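Local structure of serine--tRNA ligase, cytoplasmic (Candida albicans, 3QO8) at residues 291-296 with 356-361; 156-161 with 414-419; 29-34 with 106-111. The protein attaches serine to tRNA(Ser) in two steps, activating the amino acid with ATP to Ser-AMP and then passing it to the acceptor end of the tRNA. One frame throughout, in Å; residues are numbered along the deposited sequence.

Contact 1. Residues 291-296 with 356-361; sequences GIFRVH and AWFPFQ. With SSA (5'-O-(N-(L-seryl)-sulfamoyl)adenosine), chain B.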
# COMPACT_ATOMS: atom_id res chain seq x y z
N GLY A 291 -14.60 -5.36 12.83
CA GLY A 291 -13.29 -5.83 13.21
C GLY A 291 -12.31 -5.82 12.06
O GLY A 291 -12.63 -5.35 10.96
N ILE A 292 -11.11 -6.35 12.30
CA ILE A 292 -10.05 -6.36 11.28
C ILE A 292 -9.78 -7.80 10.85
O ILE A 292 -8.66 -8.16 10.46
CB ILE A 292 -8.75 -5.71 11.80
CG1 ILE A 292 -8.30 -6.36 13.11
CG2 ILE A 292 -8.95 -4.22 11.99
CD1 ILE A 292 -6.96 -5.85 13.61
N PHE A 293 -10.82 -8.63 10.92
CA PHE A 293 -10.71 -10.03 10.54
C PHE A 293 -10.73 -10.17 9.04
O PHE A 293 -9.95 -10.93 8.48
CB PHE A 293 -11.86 -10.86 11.16
CG PHE A 293 -11.83 -12.32 10.76
CD1 PHE A 293 -11.18 -13.25 11.56
CD2 PHE A 293 -12.43 -12.75 9.59
CE1 PHE A 293 -11.14 -14.59 11.19
CE2 PHE A 293 -12.40 -14.08 9.22
CZ PHE A 293 -11.75 -15.01 10.02
N ARG A 294 -11.64 -9.46 8.39
CA ARG A 294 -11.73 -9.48 6.94
C ARG A 294 -11.79 -8.05 6.46
O ARG A 294 -12.82 -7.39 6.60
CB ARG A 294 -12.98 -10.22 6.46
CG ARG A 294 -13.07 -10.25 4.94
CD ARG A 294 -14.31 -10.98 4.41
NE ARG A 294 -14.30 -12.38 4.78
CZ ARG A 294 -13.55 -13.31 4.18
NH1 ARG A 294 -12.76 -12.97 3.17
NH2 ARG A 294 -13.60 -14.57 4.60
N VAL A 295 -10.68 -7.57 5.90
CA VAL A 295 -10.55 -6.16 5.52
C VAL A 295 -10.02 -6.03 4.11
O VAL A 295 -9.71 -7.04 3.47
CB VAL A 295 -9.61 -5.41 6.50
CG1 VAL A 295 -10.30 -5.22 7.86
CG2 VAL A 295 -8.29 -6.18 6.65
N HIS A 296 -9.91 -4.80 3.60
CA HIS A 296 -9.45 -4.58 2.23
C HIS A 296 -7.93 -4.42 2.14
O HIS A 296 -7.37 -4.53 1.05
CB HIS A 296 -10.11 -3.33 1.62
CG HIS A 296 -11.58 -3.49 1.38
ND1 HIS A 296 -12.09 -4.41 0.48
CD2 HIS A 296 -12.65 -2.86 1.92
CE1 HIS A 296 -13.41 -4.34 0.49
NE2 HIS A 296 -13.78 -3.41 1.35
N ALA A 356 -7.51 -21.56 13.14
CA ALA A 356 -7.26 -21.39 14.56
C ALA A 356 -8.60 -21.26 15.28
O ALA A 356 -9.58 -20.81 14.70
CB ALA A 356 -6.41 -20.15 14.83
N TRP A 357 -8.61 -21.66 16.55
CA TRP A 357 -9.83 -21.59 17.34
C TRP A 357 -10.11 -20.16 17.80
O TRP A 357 -9.26 -19.53 18.42
CB TRP A 357 -9.71 -22.52 18.56
CG TRP A 357 -10.94 -22.56 19.43
CD1 TRP A 357 -11.07 -22.07 20.71
CD2 TRP A 357 -12.21 -23.13 19.09
NE1 TRP A 357 -12.36 -22.31 21.18
CE2 TRP A 357 -13.07 -22.96 20.21
CE3 TRP A 357 -12.71 -23.78 17.96
CZ2 TRP A 357 -14.39 -23.41 20.21
CZ3 TRP A 357 -14.02 -24.23 17.97
CH2 TRP A 357 -14.84 -24.05 19.09
N PHE A 358 -11.30 -19.67 17.49
CA PHE A 358 -11.77 -18.39 18.00
C PHE A 358 -12.83 -18.69 19.07
O PHE A 358 -13.97 -19.04 18.75
CB PHE A 358 -12.38 -17.56 16.85
CG PHE A 358 -11.35 -16.83 15.99
CD1 PHE A 358 -10.42 -17.53 15.23
CD2 PHE A 358 -11.33 -15.44 15.95
CE1 PHE A 358 -9.48 -16.86 14.43
CE2 PHE A 358 -10.41 -14.76 15.17
CZ PHE A 358 -9.47 -15.47 14.40
N PRO A 359 -12.47 -18.56 20.36
CA PRO A 359 -13.38 -19.07 21.39
C PRO A 359 -14.66 -18.27 21.56
O PRO A 359 -15.64 -18.85 22.02
CB PRO A 359 -12.53 -19.03 22.67
CG PRO A 359 -11.50 -17.95 22.41
CD PRO A 359 -11.20 -18.05 20.93
N PHE A 360 -14.69 -16.99 21.20
CA PHE A 360 -15.94 -16.26 21.32
C PHE A 360 -16.88 -16.75 20.23
O PHE A 360 -18.04 -17.01 20.48
CB PHE A 360 -15.77 -14.74 21.19
CG PHE A 360 -17.09 -14.01 21.16
CD1 PHE A 360 -17.75 -13.69 22.33
CD2 PHE A 360 -17.71 -13.71 19.95
CE1 PHE A 360 -18.99 -13.05 22.31
CE2 PHE A 360 -18.95 -13.07 19.92
CZ PHE A 360 -19.59 -12.74 21.11
N GLN A 361 -16.36 -16.84 19.01
CA GLN A 361 -17.11 -17.30 17.86
C GLN A 361 -17.47 -18.77 18.07
O GLN A 361 -18.43 -19.27 17.52
CB GLN A 361 -16.22 -17.18 16.61
CG GLN A 361 -15.43 -15.85 16.53
CD GLN A 361 -16.30 -14.68 16.08
OE1 GLN A 361 -17.17 -14.85 15.21
NE2 GLN A 361 -16.10 -13.51 16.68
N10 SSA B . -0.22 -16.48 -0.75
CA SSA B . -1.23 -17.34 -0.14
CB SSA B . -0.71 -17.90 1.18
OG SSA B . -0.63 -16.85 2.17
C9 SSA B . -2.51 -16.58 0.08
O9 SSA B . -2.58 -15.37 -0.12
N8 SSA B . -3.54 -17.28 0.53
S1 SSA B . -4.87 -16.61 1.11
O1S SSA B . -5.67 -15.97 0.11
O2S SSA B . -5.64 -17.63 1.76
O5' SSA B . -4.49 -15.58 2.20
C5' SSA B . -3.64 -15.93 3.27
C4' SSA B . -4.25 -15.45 4.59
O4' SSA B . -4.46 -14.03 4.62
C3' SSA B . -5.62 -16.02 4.87
O3' SSA B . -5.50 -17.37 5.36
C2' SSA B . -6.14 -15.04 5.92
O2' SSA B . -5.56 -15.33 7.21
C1' SSA B . -5.57 -13.70 5.45
N9 SSA B . -6.58 -12.96 4.65
C8 SSA B . -7.04 -13.29 3.44
N7 SSA B . -7.96 -12.37 3.07
C5 SSA B . -8.05 -11.47 4.06
C6 SSA B . -8.80 -10.32 4.24
N6 SSA B . -9.66 -9.94 3.27
N1 SSA B . -8.66 -9.61 5.38
C2 SSA B . -7.81 -10.01 6.34
N3 SSA B . -7.06 -11.11 6.19
C4 SSA B . -7.18 -11.86 5.06
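F293 turns an edge of its ring toward the face of F358, an offset edge-to-face (T-shaped) pair with ring planes 81° apart and centroids separated by 5.6 Å. The closest approach is between CE1 of F293 and CZ of F358, at 3.7 Å; CD1 of F293 and CE2 of F358 sit beside it at 4.0 Å. CZ of F358 lies near the plane of the F293 ring, while F293 CE1 reaches the F358 ring obliquely and not over its centre. With CG anti to the backbone N (chi1 178°), F293 sends its ring across to strand 350-358. Two buried phenylalanines suit this place because flat apolar rings can meet at nearly a right angle and ask for no polar partner.

The segment that carries F293 belongs to the motif 2 loop of the class II synthetase core, between strands 269-278 and 297-307, and its backbone reads the adenine of SSA (chain B). V295 N donates to SSA N1 over 2.9 Å in a nearly straight bond (170°), and SSA N6 donates to V295 O, also at 2.9 Å but along a more bent path. F293 O lies 3.2 Å from SSA C2 and accepts a hydrogen bond from R410, which also forms a cation-pi contact with the F293 ring. Beside the adenine, CG of R294 is 3.8 Å from SSA N6, and salt bridges to E281 and D288 hold its guanidinium. F358 in turn rests against K365 and L367 of strand 363-372, H154 and E417.

Contact 2. Residues 156-161 with 414-419; sequences EVLLRL and CILENY. With SSA (5'-O-(N-(L-seryl)-sulfamoyl)adenosine), chain D.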
# COMPACT_ATOMS: atom_id res chain seq x y z
N GLU A 156 -14.66 -6.44 19.80
CA GLU A 156 -15.00 -5.85 21.09
C GLU A 156 -13.77 -5.69 21.98
O GLU A 156 -13.58 -4.65 22.61
CB GLU A 156 -16.07 -6.72 21.80
CG GLU A 156 -17.47 -6.53 21.21
CD GLU A 156 -18.48 -7.57 21.70
OE1 GLU A 156 -18.09 -8.72 21.94
OE2 GLU A 156 -19.68 -7.23 21.82
N VAL A 157 -12.95 -6.73 22.05
CA VAL A 157 -11.68 -6.61 22.76
C VAL A 157 -10.87 -5.44 22.21
O VAL A 157 -10.43 -4.57 22.97
CB VAL A 157 -10.86 -7.90 22.64
CG1 VAL A 157 -9.48 -7.72 23.30
CG2 VAL A 157 -11.64 -9.08 23.27
N LEU A 158 -10.69 -5.39 20.90
CA LEU A 158 -9.85 -4.35 20.31
C LEU A 158 -10.42 -2.97 20.59
O LEU A 158 -9.68 -2.04 20.83
CB LEU A 158 -9.69 -4.56 18.80
CG LEU A 158 -8.58 -3.78 18.08
CD1 LEU A 158 -7.21 -3.92 18.79
CD2 LEU A 158 -8.50 -4.26 16.64
N LEU A 159 -11.74 -2.84 20.58
CA LEU A 159 -12.36 -1.57 20.92
C LEU A 159 -12.11 -1.21 22.39
O LEU A 159 -11.76 -0.08 22.71
CB LEU A 159 -13.86 -1.60 20.64
CG LEU A 159 -14.54 -0.24 20.58
CD1 LEU A 159 -13.97 0.55 19.41
CD2 LEU A 159 -16.04 -0.39 20.43
N ARG A 160 -12.28 -2.16 23.30
CA ARG A 160 -12.10 -1.86 24.72
C ARG A 160 -10.65 -1.47 25.01
O ARG A 160 -10.38 -0.71 25.95
CB ARG A 160 -12.54 -3.04 25.61
CG ARG A 160 -14.05 -3.25 25.64
CD ARG A 160 -14.47 -3.91 26.95
NE ARG A 160 -14.18 -3.05 28.10
CZ ARG A 160 -14.28 -3.43 29.37
NH1 ARG A 160 -14.68 -4.65 29.67
NH2 ARG A 160 -13.99 -2.57 30.35
N LEU A 161 -9.72 -1.97 24.21
CA LEU A 161 -8.30 -1.64 24.35
C LEU A 161 -7.95 -0.30 23.71
O LEU A 161 -6.83 0.18 23.83
CB LEU A 161 -7.43 -2.74 23.74
CG LEU A 161 -7.44 -4.10 24.45
CD1 LEU A 161 -6.70 -5.17 23.64
CD2 LEU A 161 -6.85 -3.97 25.85
N CYS A 414 -7.32 -13.42 16.51
CA CYS A 414 -7.28 -14.69 17.24
C CYS A 414 -6.65 -14.53 18.62
O CYS A 414 -7.12 -15.09 19.63
CB CYS A 414 -6.49 -15.73 16.44
SG CYS A 414 -6.62 -17.38 17.14
N ILE A 415 -5.56 -13.76 18.67
CA ILE A 415 -4.93 -13.42 19.93
C ILE A 415 -5.90 -12.72 20.87
O ILE A 415 -6.00 -13.07 22.05
CB ILE A 415 -3.69 -12.52 19.68
CG1 ILE A 415 -2.57 -13.36 19.04
CG2 ILE A 415 -3.23 -11.87 21.00
CD1 ILE A 415 -1.41 -12.56 18.50
N LEU A 416 -6.60 -11.72 20.35
CA LEU A 416 -7.55 -10.97 21.18
C LEU A 416 -8.55 -11.90 21.86
O LEU A 416 -8.82 -11.77 23.06
CB LEU A 416 -8.29 -9.93 20.35
CG LEU A 416 -7.42 -8.80 19.77
CD1 LEU A 416 -8.22 -7.91 18.86
CD2 LEU A 416 -6.79 -7.98 20.88
N GLU A 417 -9.14 -12.83 21.11
CA GLU A 417 -10.16 -13.67 21.74
C GLU A 417 -9.54 -14.64 22.73
O GLU A 417 -10.14 -14.94 23.76
CB GLU A 417 -11.05 -14.39 20.71
CG GLU A 417 -11.85 -13.42 19.84
CD GLU A 417 -13.00 -14.07 19.10
OE1 GLU A 417 -13.21 -15.29 19.25
OE2 GLU A 417 -13.71 -13.34 18.38
N ASN A 418 -8.33 -15.10 22.45
CA ASN A 418 -7.69 -16.10 23.30
C ASN A 418 -6.85 -15.56 24.47
O ASN A 418 -6.45 -16.31 25.35
CB ASN A 418 -6.84 -17.07 22.46
CG ASN A 418 -7.69 -18.10 21.74
OD1 ASN A 418 -8.31 -18.95 22.38
ND2 ASN A 418 -7.73 -18.04 20.40
N TYR A 419 -6.59 -14.26 24.48
CA TYR A 419 -5.73 -13.67 25.50
C TYR A 419 -6.49 -12.66 26.35
O TYR A 419 -5.91 -11.99 27.19
CB TYR A 419 -4.46 -13.05 24.90
CG TYR A 419 -3.35 -14.06 24.67
CD1 TYR A 419 -3.37 -14.90 23.56
CD2 TYR A 419 -2.31 -14.19 25.58
CE1 TYR A 419 -2.36 -15.85 23.35
CE2 TYR A 419 -1.29 -15.14 25.38
CZ TYR A 419 -1.33 -15.96 24.26
OH TYR A 419 -0.34 -16.90 24.05
N10 SSA D . 5.14 -25.23 27.03
CA SSA D . 5.11 -23.92 27.67
CB SSA D . 6.24 -23.07 27.11
OG SSA D . 6.18 -21.75 27.66
C9 SSA D . 3.78 -23.27 27.40
O9 SSA D . 3.51 -22.18 27.88
N8 SSA D . 2.94 -23.93 26.60
S1 SSA D . 1.57 -23.26 26.10
O1S SSA D . 1.03 -24.06 25.03
O2S SSA D . 0.63 -23.18 27.19
O5' SSA D . 1.87 -21.83 25.60
C5' SSA D . 2.38 -21.59 24.29
C4' SSA D . 2.95 -20.18 24.26
O4' SSA D . 1.90 -19.20 24.26
C3' SSA D . 3.79 -19.89 25.49
O3' SSA D . 5.18 -20.08 25.22
C2' SSA D . 3.51 -18.44 25.82
O2' SSA D . 4.50 -17.60 25.22
C1' SSA D . 2.17 -18.14 25.18
N9 SSA D . 1.17 -18.10 26.27
C8 SSA D . 0.26 -19.05 26.57
N7 SSA D . -0.46 -18.63 27.64
C5 SSA D . 0.01 -17.42 28.01
C6 SSA D . -0.32 -16.52 29.01
N6 SSA D . -1.32 -16.79 29.89
N1 SSA D . 0.37 -15.36 29.10
C2 SSA D . 1.36 -15.07 28.24
N3 SSA D . 1.70 -15.92 27.27
C4 SSA D . 1.04 -17.10 27.14
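L416 reaches from helix 408-419, the motif 3 helix of the class II catalytic core, into three apolar side chains of residues 156-161. Its two methyls divide the work. CD2 meets CG1 of V157 at 3.6 Å and CD1 of L161 at 3.9 Å, whereas CD1 rests on CB of L158 at 3.7 Å. Lower on the same side chain, CB of L416 also lies beside CG1 of V157.

The V157 and L161 side chains each run antiparallel to that of L416 as they pass it, and L158 approaches at a slant. V157 is beta-branched: CG1, anti to the backbone N (chi1 176°), takes the methyl contact, and CG2 comes near the backbone O of L416. A valine suits the point where the backbones come closest, their CA atoms 6.2 Å apart, since its short side chain still presents two methyls; L416 supplies the reach, while L158 offers its CB and L161 its CD1. L161 and L416 also both touch L425 of strand 424-426, which backs the cluster. Next to L416, E417 OE2 accepts a hydrogen bond from H154 N at the start of helix 154-160 and so ties the two helices together.

Farther out, Y419 turns an edge of its ring to the second bound SSA (chain D), its OH approaching SSA N9 to 2.9 Å. That OH is hydrogen-bonded to L330 O, a polar anchor at the tyrosine's far end. At N418 the side chain turns back on its own helix: ND2 donates to C414 O at 3.1 Å, from the opposite face of that carbonyl to the backbone N of N418.

Contact 3. Residues 29-34 with 106-111; sequences VELVDE and NQVGNI
L31 leans from the first turn or so of helix 30-65 toward V108 and Q107, in the chain leaving helix 74-107. Its CB bond heads for the other segment, and chi1 is -104°, well off a staggered value. From CG, the branch ending in CD2 does the touching. This one methyl lies 3.5 Å from CB of Q107 and 3.8 Å from CG2 of V108, in the corner made by the two side chains. The approaches differ: L31 and Q107 cross at about a right angle, whereas L31 and V108 run past one another in opposite directions.

Leucine has the length to span CA atoms 7.3 Å apart at L31 and V108, and the buried V108 offers it a compact methyl. Q107 suits the exposed margin, since its CB gives an apolar surface while its extended chain runs past L31, OE1 ending 4.2 Å from CD2.

Helices 30-65 and 74-107 form the long antiparallel hairpin of the tRNA-binding N-terminal domain, and this contact lies at its base, near an E34-K104 salt bridge. Helix 15-25 lies alongside, with I18 against V32 and Q22 against V108. V108 O is hydrogen-bonded to Y376 OH, N110 ND2 to T374 OG1 and A347 O, tying the arm to the rest of the chain.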
# COMPACT_ATOMS: atom_id res chain seq x y z
N VAL A 29 -14.38 -30.48 -18.27
CA VAL A 29 -13.67 -31.64 -18.80
C VAL A 29 -13.56 -31.54 -20.32
O VAL A 29 -12.66 -32.12 -20.93
CB VAL A 29 -14.41 -32.95 -18.43
CG1 VAL A 29 -13.75 -34.16 -19.09
CG2 VAL A 29 -14.45 -33.12 -16.91
N GLU A 30 -14.48 -30.80 -20.92
CA GLU A 30 -14.49 -30.60 -22.37
C GLU A 30 -13.21 -29.92 -22.84
O GLU A 30 -12.67 -30.26 -23.89
CB GLU A 30 -15.70 -29.78 -22.79
CG GLU A 30 -17.04 -30.44 -22.49
CD GLU A 30 -18.22 -29.56 -22.82
OE1 GLU A 30 -18.16 -28.34 -22.53
OE2 GLU A 30 -19.21 -30.07 -23.38
N LEU A 31 -12.73 -28.97 -22.04
CA LEU A 31 -11.51 -28.23 -22.34
C LEU A 31 -10.40 -29.14 -22.86
O LEU A 31 -9.67 -28.77 -23.78
CB LEU A 31 -11.00 -27.50 -21.10
CG LEU A 31 -11.21 -25.99 -20.99
CD1 LEU A 31 -12.69 -25.66 -21.08
CD2 LEU A 31 -10.62 -25.47 -19.69
N VAL A 32 -10.27 -30.32 -22.27
CA VAL A 32 -9.16 -31.21 -22.61
C VAL A 32 -9.21 -31.70 -24.05
O VAL A 32 -8.23 -31.59 -24.79
CB VAL A 32 -9.05 -32.37 -21.62
CG1 VAL A 32 -7.90 -33.29 -22.01
CG2 VAL A 32 -8.83 -31.82 -20.22
N ASP A 33 -10.36 -32.23 -24.46
CA ASP A 33 -10.54 -32.66 -25.84
C ASP A 33 -10.34 -31.51 -26.83
O ASP A 33 -9.71 -31.68 -27.88
CB ASP A 33 -11.92 -33.28 -26.04
CG ASP A 33 -12.03 -34.68 -25.44
OD1 ASP A 33 -11.08 -35.48 -25.62
OD2 ASP A 33 -13.05 -34.97 -24.79
N GLU A 34 -10.85 -30.33 -26.49
CA GLU A 34 -10.69 -29.15 -27.34
C GLU A 34 -9.24 -28.78 -27.52
O GLU A 34 -8.79 -28.43 -28.62
CB GLU A 34 -11.45 -27.96 -26.76
CG GLU A 34 -12.93 -28.25 -26.55
CD GLU A 34 -13.69 -27.08 -25.97
OE1 GLU A 34 -13.06 -26.03 -25.70
OE2 GLU A 34 -14.92 -27.20 -25.79
N ASN A 106 -4.49 -22.34 -20.65
CA ASN A 106 -4.45 -21.45 -19.50
C ASN A 106 -5.64 -21.60 -18.56
O ASN A 106 -5.55 -21.31 -17.37
CB ASN A 106 -4.33 -19.99 -19.96
CG ASN A 106 -4.27 -19.03 -18.80
OD1 ASN A 106 -3.29 -19.00 -18.06
ND2 ASN A 106 -5.32 -18.23 -18.64
N GLN A 107 -6.76 -22.07 -19.10
CA GLN A 107 -7.97 -22.27 -18.31
C GLN A 107 -7.92 -23.55 -17.45
O GLN A 107 -8.68 -23.68 -16.49
CB GLN A 107 -9.20 -22.31 -19.21
CG GLN A 107 -9.42 -21.06 -20.03
CD GLN A 107 -10.68 -21.15 -20.85
OE1 GLN A 107 -11.75 -21.48 -20.32
NE2 GLN A 107 -10.57 -20.87 -22.14
N VAL A 108 -7.05 -24.49 -17.80
CA VAL A 108 -6.99 -25.77 -17.11
C VAL A 108 -6.19 -25.67 -15.81
O VAL A 108 -5.03 -25.25 -15.80
CB VAL A 108 -6.38 -26.87 -18.00
CG1 VAL A 108 -6.33 -28.21 -17.26
CG2 VAL A 108 -7.17 -27.00 -19.30
N GLY A 109 -6.82 -26.07 -14.70
CA GLY A 109 -6.17 -26.07 -13.41
C GLY A 109 -5.07 -27.11 -13.31
O GLY A 109 -5.01 -28.05 -14.09
N ASN A 110 -4.18 -26.91 -12.35
CA ASN A 110 -3.09 -27.85 -12.10
C ASN A 110 -3.67 -29.24 -11.76
O ASN A 110 -4.81 -29.35 -11.29
CB ASN A 110 -2.24 -27.33 -10.93
CG ASN A 110 -0.85 -27.91 -10.92
OD1 ASN A 110 -0.51 -28.73 -11.76
ND2 ASN A 110 -0.03 -27.45 -9.98
N ILE A 111 -2.89 -30.29 -11.99
CA ILE A 111 -3.34 -31.65 -11.67
C ILE A 111 -3.50 -31.83 -10.18
O ILE A 111 -2.53 -31.72 -9.42
CB ILE A 111 -2.36 -32.72 -12.16
CG1 ILE A 111 -2.10 -32.57 -13.66
CG2 ILE A 111 -2.88 -34.13 -11.82
CD1 ILE A 111 -3.34 -32.36 -14.45

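In the fold
Contacts 1 and 2 are neighbours, with centres 10 Å apart, and contact 1 is nested along the chain inside the loop that contact 2 closes. They share polar links: W357 O with N418 ND2 and Q361 NE2 with E417 OE2, each 2.9 Å. The 291-296 side of contact 1 binds the adenine of the active-site SSA, and contact 2, about 12 Å from that ligand at the side chain of L158, borders the second SSA through Y419. Contact 3 stands apart, on the opposite side of the chain's centre, 36 Å from contact 1 and 46 Å from contact 2 between centres. It belongs to the tRNA-binding arm, and the other two belong with the catalytic core.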